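Local coordinates for carbon dioxide concentrating mechanism protein (Thermosynechococcus elongatus, PDB 4N8F), which probably forms the pentameric vertices of the carboxysome shell, the polyhedral compartment in which RuBisCO is sequestered, at the interface of chains A and B. Numbering follows the deposited sequence. Chains: chain A/B, Carbon dioxide concentrating mechanism protein.

Contact 1: the interface of chains A and B. Residues chain A 46, 62, 65-67, 78; chain B 16, 18, 73.
The aliphatic CB and CG2 of A:Ile66 pack against the carboxylate of B:Glu16 at this subunit interface of the CcmL pentamer: CB lies 3.6 Å from the carboxylate carbon CD of B:Glu16, and CG2 follows slightly farther off. Beside them the apolar ring of B:Pro73 packs on the backbone of the 3-10 helix 60-65, its CB 3.3 Å from the carbonyl O of A:Ala62, while CB of A:His65 lies 4.0 Å from CA of B:Pro73. The chain of B:Glu16 bends at chi2 (-82°), which turns its carboxylate into chain A. There the two oxygens are used separately, each on its syn side and each by a donor 32° out of the carboxylate plane. OE1 accepts the backbone N of A:Ile67 at 2.9 Å, with 166° at the hydrogen; OE2 accepts the hydroxyl OG1 of A:Thr46 at 2.7 Å, the two side chains crossing at about a right angle. An alanine in place of B:Glu16 would probably leave the N-H of A:Ile67 and the hydroxyl of A:Thr46 without their mate and open a gap against A:Ile66. At the rim, water 1 joins OE2 to the backbone N of A:Thr46 and the carbonyl O of A:Val78. Water 2, on the OE1 side, bridges to the carbonyl O of A:His65 and lies 2.6 Å from the hydroxyl OG1 of B:Thr18.

Contact 2: the interface of chains A and B. Residues chain A 61-62, 65; chain B 61, 64, 74-75.
The guanidinium of B:Arg64 lies over one face of the A:His65 imidazole in a cation-pi contact, its NE 3.8 Å from the ring centroid and displaced toward the rim. This is a neighbour contact of the CcmL/EutN family pentamer, made between the 3-10 helices 60-65 of two subunits. The two planes are inclined by 28°, so the guanidinium lies tilted over the ring. Seen from the guanidinium, CE1 of the imidazole covers one face, also off-centre, and approaches the terminal nitrogen NH2 to 3.3 Å. At the guanidinium edge, NH1 donates to the hydroxyl OG of A:Ser61 at 2.9 Å; the acceptor is only 7° out of the plane, a second hold that is likely to limit turning of the head already laid over the histidine. The B:Arg64 chain turns at chi3 (-55°), bringing its flat end across the histidine. Within chain A, ND1 of A:His65 makes a weak bond to the carbonyl O of A:Ser61 and may steady the ring; the nearby arginine charge would be expected to disfavour a protonated imidazole. Beyond the hydrogen bond, CB of B:Ser61 comes within 3.8 Å of A:Ser61 OG, placing the two copies of this serine close together. On the flank, the methyl CB of A:Ala62 packs 3.5 Å from the carbonyl O of B:Ile74, with CB of B:Asp75 at 4.1 Å from the same methyl.

Contact 3: the interface of chains A and B. Residues chain A 47, 79-81; chain B 11-16.
B:Lys15 faces A:Ala80 across an antiparallel beta bridge, and its side chain runs away from chain A along its own subunit. CB meets the methyl CB of A:Ala80 at 3.7 Å and the carbonyl O of A:Val79 at 3.5 Å. From CG the chain runs extended through CD and CE, until the amine nitrogen NZ reaches the carbonyl O of B:Ser12 at 2.8 Å, nearly along the C=O axis, and ties the segment back on itself. Backbone bonds flank the bridge: B:Glu16 N donates to A:Val79 O at 3.0 Å, and A:Ile81 N to B:Gln14 O at 2.8 Å. B:Ser12, with OG anti to its backbone N (chi1 169°), donates its hydroxyl to the carbonyl O of A:Ile81 from 31° off the carbonyl plane. B:Gln14 crosses A:Ile81, its amide oxygen OE1 lying 3.9 Å from the methyl CD1, and water 3 links that oxygen to the carbonyl O of A:Val47. The CG1 methyl of A:Val47 packs 3.8 Å from the backbone C of B:Lys15. By pairing residues 14-16 with the 79-81 end of strand 76-81 of its neighbour, the site carries backbone hydrogen bonding across the subunit boundary and holds adjacent CcmL subunits together in the pentamer.

Contact 1: the interface of chains A and B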
# COMPACT_ATOMS: atom_id res chain seq x y z
N THR A 46 19.82 -10.38 -1.82
CA THR A 46 21.03 -10.58 -2.61
C THR A 46 22.21 -10.15 -1.81
O THR A 46 23.35 -10.40 -2.22
CB THR A 46 21.08 -9.77 -3.96
OG1 THR A 46 21.32 -8.38 -3.71
CG2 THR A 46 19.82 -9.98 -4.76
N ALA A 62 9.55 -1.06 -5.18
CA ALA A 62 10.96 -0.95 -4.79
C ALA A 62 11.75 -2.24 -4.82
O ALA A 62 12.95 -2.27 -5.12
CB ALA A 62 11.05 -0.33 -3.38
N HIS A 65 13.75 -3.28 -7.75
CA HIS A 65 14.91 -2.49 -8.07
C HIS A 65 16.18 -2.97 -7.32
O HIS A 65 17.21 -2.33 -7.33
CB HIS A 65 14.56 -0.97 -7.84
CG HIS A 65 13.69 -0.44 -8.94
ND1 HIS A 65 12.31 -0.50 -8.91
CD2 HIS A 65 14.02 0.01 -10.15
CE1 HIS A 65 11.83 -0.03 -10.04
NE2 HIS A 65 12.84 0.29 -10.81
N ILE A 66 16.12 -4.13 -6.68
CA ILE A 66 17.33 -4.81 -6.24
C ILE A 66 18.02 -5.32 -7.48
O ILE A 66 17.39 -5.43 -8.53
CB ILE A 66 17.06 -5.96 -5.26
CG1 ILE A 66 16.21 -7.06 -5.90
CG2 ILE A 66 16.33 -5.44 -4.06
CD1 ILE A 66 16.00 -8.27 -5.01
N ILE A 67 19.32 -5.56 -7.40
CA ILE A 67 20.06 -6.21 -8.52
C ILE A 67 19.29 -7.46 -9.05
O ILE A 67 18.88 -8.29 -8.28
CB ILE A 67 21.51 -6.58 -8.06
CG1 ILE A 67 22.38 -7.06 -9.21
CG2 ILE A 67 21.53 -7.68 -7.00
CD1 ILE A 67 22.73 -5.96 -10.18
N VAL A 78 15.18 -7.36 1.27
CA VAL A 78 16.23 -6.83 2.10
C VAL A 78 17.02 -5.93 1.19
O VAL A 78 17.44 -6.37 0.10
CB VAL A 78 17.14 -7.94 2.64
CG1 VAL A 78 18.29 -7.35 3.42
CG2 VAL A 78 16.38 -8.90 3.50
N GLU B 16 22.40 -2.82 -1.01
CA GLU B 16 22.29 -2.78 -2.46
C GLU B 16 23.20 -1.66 -3.03
O GLU B 16 23.27 -0.56 -2.49
CB GLU B 16 20.83 -2.60 -2.91
CG GLU B 16 19.99 -3.85 -2.71
CD GLU B 16 20.14 -4.88 -3.79
OE1 GLU B 16 20.42 -4.51 -4.95
OE2 GLU B 16 19.98 -6.07 -3.49
N THR B 18 23.15 0.23 -5.54
CA THR B 18 22.45 1.47 -5.87
C THR B 18 22.18 2.37 -4.70
O THR B 18 21.75 3.49 -4.89
CB THR B 18 21.10 1.15 -6.51
OG1 THR B 18 20.43 0.16 -5.70
CG2 THR B 18 21.31 0.59 -7.93
N PRO B 73 16.13 1.04 -4.76
CA PRO B 73 15.09 0.23 -4.09
C PRO B 73 14.68 0.80 -2.74
O PRO B 73 14.87 0.20 -1.71
CB PRO B 73 15.76 -1.14 -3.92
CG PRO B 73 17.23 -0.81 -3.76
CD PRO B 73 17.45 0.37 -4.73
O HOH W 1 18.83 -7.80 -1.57
O HOH W 2 19.79 -2.26 -6.46

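Contact 2: the interface of chains A and B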
# COMPACT_ATOMS: atom_id res chain seq x y z
N SER A 61 7.05 -1.93 -5.31
CA SER A 61 7.78 -2.07 -6.55
C SER A 61 9.23 -1.74 -6.30
O SER A 61 10.09 -2.16 -7.09
CB SER A 61 7.18 -1.15 -7.64
OG SER A 61 7.14 0.17 -7.16
N ALA A 62 9.55 -1.06 -5.18
CA ALA A 62 10.96 -0.95 -4.79
C ALA A 62 11.75 -2.24 -4.82
O ALA A 62 12.95 -2.27 -5.12
CB ALA A 62 11.05 -0.33 -3.38
N HIS A 65 13.75 -3.28 -7.75
CA HIS A 65 14.91 -2.49 -8.07
C HIS A 65 16.18 -2.97 -7.32
O HIS A 65 17.21 -2.33 -7.33
CB HIS A 65 14.56 -0.97 -7.84
CG HIS A 65 13.69 -0.44 -8.94
ND1 HIS A 65 12.31 -0.50 -8.91
CD2 HIS A 65 14.02 0.01 -10.15
CE1 HIS A 65 11.83 -0.03 -10.04
NE2 HIS A 65 12.84 0.29 -10.81
N SER B 61 6.44 4.01 -4.71
CA SER B 61 7.29 4.39 -5.83
C SER B 61 7.55 5.91 -5.89
O SER B 61 8.44 6.36 -6.60
CB SER B 61 6.69 3.90 -7.15
OG SER B 61 5.38 4.32 -7.29
N ARG B 64 11.07 6.88 -5.31
CA ARG B 64 12.04 6.83 -6.38
C ARG B 64 12.06 8.12 -7.17
O ARG B 64 12.90 8.25 -8.08
CB ARG B 64 11.83 5.64 -7.31
CG ARG B 64 11.91 4.33 -6.51
CD ARG B 64 12.16 3.14 -7.38
NE ARG B 64 11.22 2.95 -8.47
CZ ARG B 64 10.03 2.33 -8.47
NH1 ARG B 64 9.48 1.83 -7.40
NH2 ARG B 64 9.39 2.22 -9.62
N ILE B 74 14.10 1.99 -2.78
CA ILE B 74 13.56 2.65 -1.64
C ILE B 74 12.08 2.84 -1.73
O ILE B 74 11.57 3.14 -2.84
CB ILE B 74 14.27 4.00 -1.41
CG1 ILE B 74 14.15 4.98 -2.59
CG2 ILE B 74 15.72 3.74 -1.07
CD1 ILE B 74 14.86 6.28 -2.36
N ASP B 75 11.40 2.72 -0.59
CA ASP B 75 9.93 2.90 -0.52
C ASP B 75 9.44 4.00 0.42
O ASP B 75 8.25 4.10 0.68
CB ASP B 75 9.25 1.56 -0.16
CG ASP B 75 9.63 1.05 1.21
OD1 ASP B 75 10.35 1.77 1.92
OD2 ASP B 75 9.13 -0.02 1.59

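Contact 3: the interface of chains A and B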
# COMPACT_ATOMS: atom_id res chain seq x y z
N VAL A 47 21.97 -9.47 -0.69
CA VAL A 47 23.10 -8.89 0.04
C VAL A 47 23.76 -9.85 1.03
O VAL A 47 24.88 -9.56 1.50
CB VAL A 47 22.76 -7.55 0.73
CG1 VAL A 47 22.26 -6.54 -0.30
CG2 VAL A 47 21.76 -7.68 1.83
N VAL A 79 17.16 -4.66 1.56
CA VAL A 79 17.99 -3.75 0.79
C VAL A 79 19.25 -3.30 1.51
O VAL A 79 20.12 -2.73 0.89
CB VAL A 79 17.23 -2.54 0.23
CG1 VAL A 79 16.01 -3.04 -0.61
CG2 VAL A 79 16.84 -1.53 1.33
N ALA A 80 19.35 -3.56 2.81
CA ALA A 80 20.54 -3.16 3.56
C ALA A 80 20.59 -3.97 4.83
O ALA A 80 19.58 -4.22 5.47
CB ALA A 80 20.50 -1.70 3.89
N ILE A 81 21.79 -4.37 5.20
CA ILE A 81 22.05 -4.91 6.52
C ILE A 81 22.47 -3.74 7.38
O ILE A 81 23.31 -2.89 6.98
CB ILE A 81 23.11 -6.01 6.51
CG1 ILE A 81 22.58 -7.21 5.70
CG2 ILE A 81 23.45 -6.45 7.92
CD1 ILE A 81 23.64 -8.25 5.35
N THR B 11 22.62 3.51 9.47
CA THR B 11 23.76 3.39 8.59
C THR B 11 23.97 1.91 8.27
O THR B 11 23.55 1.01 9.01
CB THR B 11 25.05 4.01 9.23
OG1 THR B 11 25.52 3.19 10.31
CG2 THR B 11 24.78 5.47 9.73
N SER B 12 24.60 1.67 7.15
CA SER B 12 24.79 0.34 6.64
C SER B 12 25.94 0.32 5.66
O SER B 12 26.00 1.14 4.75
CB SER B 12 23.53 -0.09 5.90
OG SER B 12 23.74 -1.28 5.16
N THR B 13 26.81 -0.65 5.80
CA THR B 13 27.90 -0.83 4.85
C THR B 13 27.61 -1.97 3.84
O THR B 13 28.07 -1.85 2.75
CB THR B 13 29.25 -1.09 5.55
OG1 THR B 13 29.12 -2.20 6.41
CG2 THR B 13 29.68 0.12 6.39
N GLN B 14 26.84 -3.01 4.21
CA GLN B 14 26.44 -4.10 3.28
C GLN B 14 25.03 -3.84 2.83
O GLN B 14 24.08 -3.96 3.60
CB GLN B 14 26.49 -5.47 3.94
CG GLN B 14 27.78 -5.74 4.70
CD GLN B 14 27.65 -6.94 5.62
OE1 GLN B 14 27.55 -8.08 5.14
NE2 GLN B 14 27.64 -6.69 6.95
N LYS B 15 24.91 -3.41 1.59
CA LYS B 15 23.62 -2.98 1.07
C LYS B 15 23.57 -3.03 -0.45
O LYS B 15 24.58 -3.21 -1.12
CB LYS B 15 23.32 -1.56 1.54
CG LYS B 15 24.37 -0.55 1.13
CD LYS B 15 24.22 0.76 1.89
CE LYS B 15 25.44 1.65 1.68
NZ LYS B 15 25.45 2.84 2.57
N GLU B 16 22.40 -2.82 -1.01
CA GLU B 16 22.29 -2.78 -2.46
C GLU B 16 23.20 -1.66 -3.03
O GLU B 16 23.27 -0.56 -2.49
CB GLU B 16 20.83 -2.60 -2.91
CG GLU B 16 19.99 -3.85 -2.71
CD GLU B 16 20.14 -4.88 -3.79
OE1 GLU B 16 20.42 -4.51 -4.95
OE2 GLU B 16 19.98 -6.07 -3.49
O HOH W 3 26.42 -9.75 3.72

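Contact 1 lies between the others, its C-alpha centre about 9 Å from that of contact 2 and about 10 Å from that of contact 3, which are themselves about 15 Å apart. A:Ala62 and A:His65, on the 3-10 helix 60-65, belong to contacts 1 and 2; B:Glu16 joins contact 1 to contact 3, and strand 76-81 of chain A contributes A:Val78 to contact 1 and A:Val79 to A:Ile81 to contact 3. The three form one seam. Contacts 1 and 3 join different parts of identical chains, whereas contact 2 sets helix 60-65 against its own copy; without an exact two-fold, this fits a ring of five.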